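PDB 3LEW: SusD-like carbohydrate binding protein from Bacteroides vulgatus, which probably binds carbohydrate at the bacterial outer membrane, as a SusD-family protein thought to take part in nutrient capture. Local coordinates for residues G46-A51 / T84-L89; G28-L33 / W256-T261. All coordinates share one frame; numbering follows the deposited sequence. Where two conformers were deposited one is given.

Interaction 1 (G46-A51 / T84-L89)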
# COMPACT_ATOMS: atom_id res chain seq x y z
N GLY A 46 -4.67 5.65 -3.68
CA GLY A 46 -3.30 5.46 -4.11
C GLY A 46 -2.31 6.51 -3.68
O GLY A 46 -1.11 6.23 -3.57
N ALA A 47 -2.75 7.75 -3.47
CA ALA A 47 -1.90 8.75 -2.86
C ALA A 47 -1.28 8.31 -1.54
O ALA A 47 -0.10 8.64 -1.26
CB ALA A 47 -2.64 10.13 -2.70
N MSE A 48 -2.03 7.63 -0.68
CA MSE A 48 -1.44 7.12 0.55
C MSE A 48 -0.40 6.01 0.27
O MSE A 48 0.66 5.98 0.89
CB MSE A 48 -2.52 6.65 1.51
CG MSE A 48 -3.26 7.84 2.19
SE MSE A 48 -4.84 8.33 1.22
CE MSE A 48 -5.89 7.02 1.68
N LEU A 49 -0.66 5.15 -0.72
CA LEU A 49 0.31 4.10 -1.10
C LEU A 49 1.61 4.76 -1.57
O LEU A 49 2.73 4.34 -1.23
CB LEU A 49 -0.26 3.23 -2.20
CG LEU A 49 -1.55 2.49 -1.80
CD1 LEU A 49 -1.95 1.58 -2.98
CD2 LEU A 49 -1.40 1.63 -0.55
N ARG A 50 1.47 5.86 -2.34
CA ARG A 50 2.65 6.56 -2.82
C ARG A 50 3.41 7.23 -1.67
O ARG A 50 4.65 7.12 -1.58
CB ARG A 50 2.28 7.59 -3.93
CG ARG A 50 2.39 7.09 -5.38
CD ARG A 50 1.35 6.04 -5.79
NE ARG A 50 1.74 4.68 -5.37
CZ ARG A 50 0.99 3.60 -5.54
NH1 ARG A 50 -0.25 3.67 -6.04
NH2 ARG A 50 1.48 2.41 -5.19
N ALA A 51 2.70 7.90 -0.77
CA ALA A 51 3.30 8.47 0.43
C ALA A 51 4.08 7.42 1.19
O ALA A 51 5.21 7.67 1.62
CB ALA A 51 2.21 9.12 1.36
N THR A 84 -4.89 14.80 5.15
CA THR A 84 -6.28 15.15 5.11
C THR A 84 -7.13 14.18 4.29
O THR A 84 -8.18 13.72 4.76
CB THR A 84 -6.45 16.62 4.60
OG1 THR A 84 -5.85 17.50 5.57
CG2 THR A 84 -7.91 17.04 4.38
N LEU A 85 -6.68 13.85 3.08
CA LEU A 85 -7.45 12.97 2.25
C LEU A 85 -7.61 11.59 2.87
O LEU A 85 -8.68 10.97 2.75
CB LEU A 85 -6.76 12.80 0.89
CG LEU A 85 -7.54 11.96 -0.12
CD1 LEU A 85 -8.96 12.56 -0.44
CD2 LEU A 85 -6.72 11.79 -1.41
N SER A 86 -6.59 11.13 3.58
CA SER A 86 -6.64 9.82 4.23
C SER A 86 -7.84 9.73 5.16
O SER A 86 -8.67 8.78 5.11
CB SER A 86 -5.34 9.56 4.98
OG SER A 86 -5.37 8.33 5.67
N TRP A 87 -7.94 10.74 6.02
CA TRP A 87 -9.02 10.78 7.01
C TRP A 87 -10.41 10.84 6.35
O TRP A 87 -11.35 10.14 6.74
CB TRP A 87 -8.83 12.01 7.91
CG TRP A 87 -9.62 11.93 9.22
CD1 TRP A 87 -10.73 12.62 9.52
CD2 TRP A 87 -9.32 11.12 10.36
NE1 TRP A 87 -11.17 12.31 10.80
CE2 TRP A 87 -10.32 11.38 11.34
CE3 TRP A 87 -8.32 10.20 10.66
CZ2 TRP A 87 -10.32 10.77 12.60
CZ3 TRP A 87 -8.30 9.59 11.92
CH2 TRP A 87 -9.34 9.85 12.86
N LEU A 88 -10.54 11.73 5.36
CA LEU A 88 -11.81 11.92 4.69
C LEU A 88 -12.26 10.66 3.94
O LEU A 88 -13.41 10.27 4.03
CB LEU A 88 -11.72 13.13 3.75
CG LEU A 88 -12.76 13.38 2.65
CD1 LEU A 88 -12.40 14.67 1.94
CD2 LEU A 88 -12.79 12.29 1.64
N LEU A 89 -11.34 10.06 3.19
CA LEU A 89 -11.69 8.88 2.41
C LEU A 89 -12.06 7.74 3.35
O LEU A 89 -13.09 7.07 3.12
CB LEU A 89 -10.59 8.42 1.46
CG LEU A 89 -10.21 9.36 0.31
CD1 LEU A 89 -9.06 8.73 -0.50
CD2 LEU A 89 -11.45 9.77 -0.57
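Met48, a selenomethionine, lies against Ser86 and reaches on to Leu89, and these three buried residues make up the close side-chain contact between helices 46-54 and 81-103. The contact is apolar, with no hydrogen bond joining the two segments. Its nearest pair is SE of Met48 and CA of Ser86, 3.8 Å apart, so the selenium rests on the backbone of the second helix as much as on its side chain. One bond earlier, CG of Met48 sits 3.9 Å from CB of Ser86. The terminal CE of Met48 then passes Ser86 CA and stops 4.2 Å from CD1 of Leu89, about one turn further along. Bends at the last two torsions (chi2 93°, chi3 75°) fold the Met48 chain, carrying CE past Ser86 CA.

The Ser86 side chain is small, consistent with the close approach of the two helices, whose CA atoms of Met48 and Ser86 are 6.9 Å apart. Both helices lie in the SusD-like sequence of the protein, whose family belongs to the TPR superfamily of helical repeats.

The polar end of Ser86 finds its partners outside the two segments: OG is hydrogen-bonded to His131 NE2 and to Tyr136 OH. His131, on helix 111-135, also packs against Met48, which places that helix beside the same contact. Inside each segment the backbone is held by regular helical bonds, such as Ala51 N to Ala47 O, 2.9 Å, and Leu89 N to Leu85 O, 2.8 Å.

Interaction 2 (G28-L33 / W256-T261)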
# COMPACT_ATOMS: atom_id res chain seq x y z
N GLY A 28 -20.43 3.16 -5.34
CA GLY A 28 -20.10 4.60 -5.26
C GLY A 28 -19.01 4.89 -4.22
O GLY A 28 -18.08 5.69 -4.48
N GLY A 29 -19.11 4.24 -3.06
CA GLY A 29 -18.08 4.29 -2.03
C GLY A 29 -16.71 3.87 -2.56
O GLY A 29 -15.68 4.50 -2.27
N TRP A 30 -16.69 2.76 -3.30
CA TRP A 30 -15.44 2.24 -3.88
C TRP A 30 -14.84 3.29 -4.82
O TRP A 30 -13.64 3.64 -4.74
CB TRP A 30 -15.68 0.93 -4.64
CG TRP A 30 -14.40 0.45 -5.28
CD1 TRP A 30 -14.05 0.57 -6.58
CD2 TRP A 30 -13.29 -0.11 -4.60
NE1 TRP A 30 -12.78 0.07 -6.78
CE2 TRP A 30 -12.28 -0.36 -5.58
CE3 TRP A 30 -13.04 -0.46 -3.26
CZ2 TRP A 30 -11.05 -0.95 -5.25
CZ3 TRP A 30 -11.82 -1.03 -2.93
CH2 TRP A 30 -10.83 -1.27 -3.94
N ASN A 31 -15.66 3.79 -5.74
CA ASN A 31 -15.27 4.85 -6.68
C ASN A 31 -14.70 6.06 -5.92
O ASN A 31 -13.66 6.62 -6.27
CB ASN A 31 -16.47 5.30 -7.52
CG ASN A 31 -16.06 6.03 -8.79
OD1 ASN A 31 -15.59 5.41 -9.75
ND2 ASN A 31 -16.24 7.34 -8.80
N TYR A 32 -15.42 6.49 -4.89
CA TYR A 32 -14.95 7.64 -4.12
C TYR A 32 -13.58 7.38 -3.50
O TYR A 32 -12.72 8.28 -3.53
CB TYR A 32 -15.97 7.98 -3.00
CG TYR A 32 -15.71 9.27 -2.30
CD1 TYR A 32 -16.03 10.48 -2.90
CD2 TYR A 32 -15.18 9.30 -1.03
CE1 TYR A 32 -15.77 11.70 -2.25
CE2 TYR A 32 -14.92 10.51 -0.39
CZ TYR A 32 -15.23 11.69 -1.01
OH TYR A 32 -14.98 12.89 -0.34
N LEU A 33 -13.37 6.17 -2.95
CA LEU A 33 -12.10 5.80 -2.33
C LEU A 33 -10.96 5.91 -3.32
O LEU A 33 -9.90 6.40 -2.98
CB LEU A 33 -12.18 4.38 -1.81
CG LEU A 33 -10.98 3.80 -1.16
CD1 LEU A 33 -10.56 4.64 0.05
CD2 LEU A 33 -11.22 2.30 -0.74
N TRP A 256 -6.53 -8.10 -6.52
CA TRP A 256 -7.37 -6.96 -6.29
C TRP A 256 -6.74 -5.75 -6.91
O TRP A 256 -5.53 -5.49 -6.71
CB TRP A 256 -7.51 -6.74 -4.77
CG TRP A 256 -8.70 -5.97 -4.28
CD1 TRP A 256 -9.94 -5.88 -4.86
CD2 TRP A 256 -8.82 -5.34 -3.00
NE1 TRP A 256 -10.80 -5.20 -4.04
CE2 TRP A 256 -10.13 -4.82 -2.91
CE3 TRP A 256 -7.93 -5.11 -1.94
CZ2 TRP A 256 -10.58 -4.09 -1.79
CZ3 TRP A 256 -8.38 -4.39 -0.87
CH2 TRP A 256 -9.68 -3.89 -0.81
N GLY A 257 -7.54 -4.99 -7.63
CA GLY A 257 -7.06 -3.79 -8.24
C GLY A 257 -8.16 -2.94 -8.84
O GLY A 257 -9.30 -3.37 -8.99
N HIS A 258 -7.80 -1.73 -9.20
CA HIS A 258 -8.77 -0.72 -9.69
C HIS A 258 -8.51 -0.41 -11.18
O HIS A 258 -7.46 0.13 -11.54
CB HIS A 258 -8.67 0.53 -8.81
CG HIS A 258 -9.59 1.65 -9.20
ND1 HIS A 258 -10.96 1.52 -9.19
CD2 HIS A 258 -9.33 2.93 -9.56
CE1 HIS A 258 -11.50 2.68 -9.57
NE2 HIS A 258 -10.53 3.55 -9.78
N ALA A 259 -9.47 -0.74 -12.03
CA ALA A 259 -9.32 -0.53 -13.48
C ALA A 259 -9.53 0.95 -13.83
O ALA A 259 -10.17 1.71 -13.08
CB ALA A 259 -10.32 -1.37 -14.27
N GLN A 260 -8.97 1.33 -14.97
CA GLN A 260 -9.03 2.70 -15.50
C GLN A 260 -9.46 2.73 -16.94
O GLN A 260 -9.02 1.90 -17.76
CB GLN A 260 -7.67 3.34 -15.31
CG GLN A 260 -7.36 3.56 -13.83
CD GLN A 260 -8.10 4.72 -13.29
OE1 GLN A 260 -7.71 5.84 -13.60
NE2 GLN A 260 -9.15 4.50 -12.44
N THR A 261 -10.34 3.68 -17.26
CA THR A 261 -10.87 3.86 -18.59
C THR A 261 -11.04 5.34 -18.80
O THR A 261 -10.93 6.12 -17.87
CB THR A 261 -12.27 3.21 -18.76
OG1 THR A 261 -13.21 3.93 -17.93
CG2 THR A 261 -12.25 1.75 -18.32
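Trp30 meets Trp256 through one end of its indole and His258 through the other. On the aromatic side, CZ3 of Trp30 comes within 3.5 Å of CZ2 of Trp256, and CH2 of Trp30 lies 3.3 Å above the Trp256 ring plane, displaced toward its rim. The planes of the Trp30 six-membered and Trp256 five-membered rings meet obliquely, at 35°. With CG anti to the backbone N (chi1 177°), the Trp30 indole extends from helix 19-35 to strand 254-258.

The polar link is weak: Trp30 NE1 donates to His258 ND1 over 3.4 Å, bent to 140° at the hydrogen. The imidazole is held at NE2 by Glu35 OE2, further along the helix that carries Trp30, and more weakly at ND1 by Trp30, which probably limits its rotation. The NE1 of Trp256 is satisfied by the carbonyl of His198.

A leucine in place of Trp30 would probably leave His258 ND1 without this donor and open a gap beside the Trp256 ring.

Trp30, Trp256 and His258 thus form a buried aromatic cluster at a helix-strand junction, where the N-terminal helix meets the two-stranded antiparallel sheet of strands 254-258 and 341-345.

Overall arrangement
From the N terminus, helix 19-35 comes first and supplies residues 28-33, one side of interaction 2. Helix 46-54 follows, and its contact with helix 81-103 closes interaction 1 across 32 intervening residues. The chain then runs through helix 111-135 and beyond before strand 254-258 returns to helix 19-35, closing a span of 222 residues. Interaction 1 therefore lies wholly within that larger span, and the two do not cross. Their centres are about 14 Å apart, and they touch directly: Leu89 CD1 lies 3.5 Å from Leu33 O. Helix 19-35 thus packs between helix 81-103 and the sheet of strands 254-258 and 341-345.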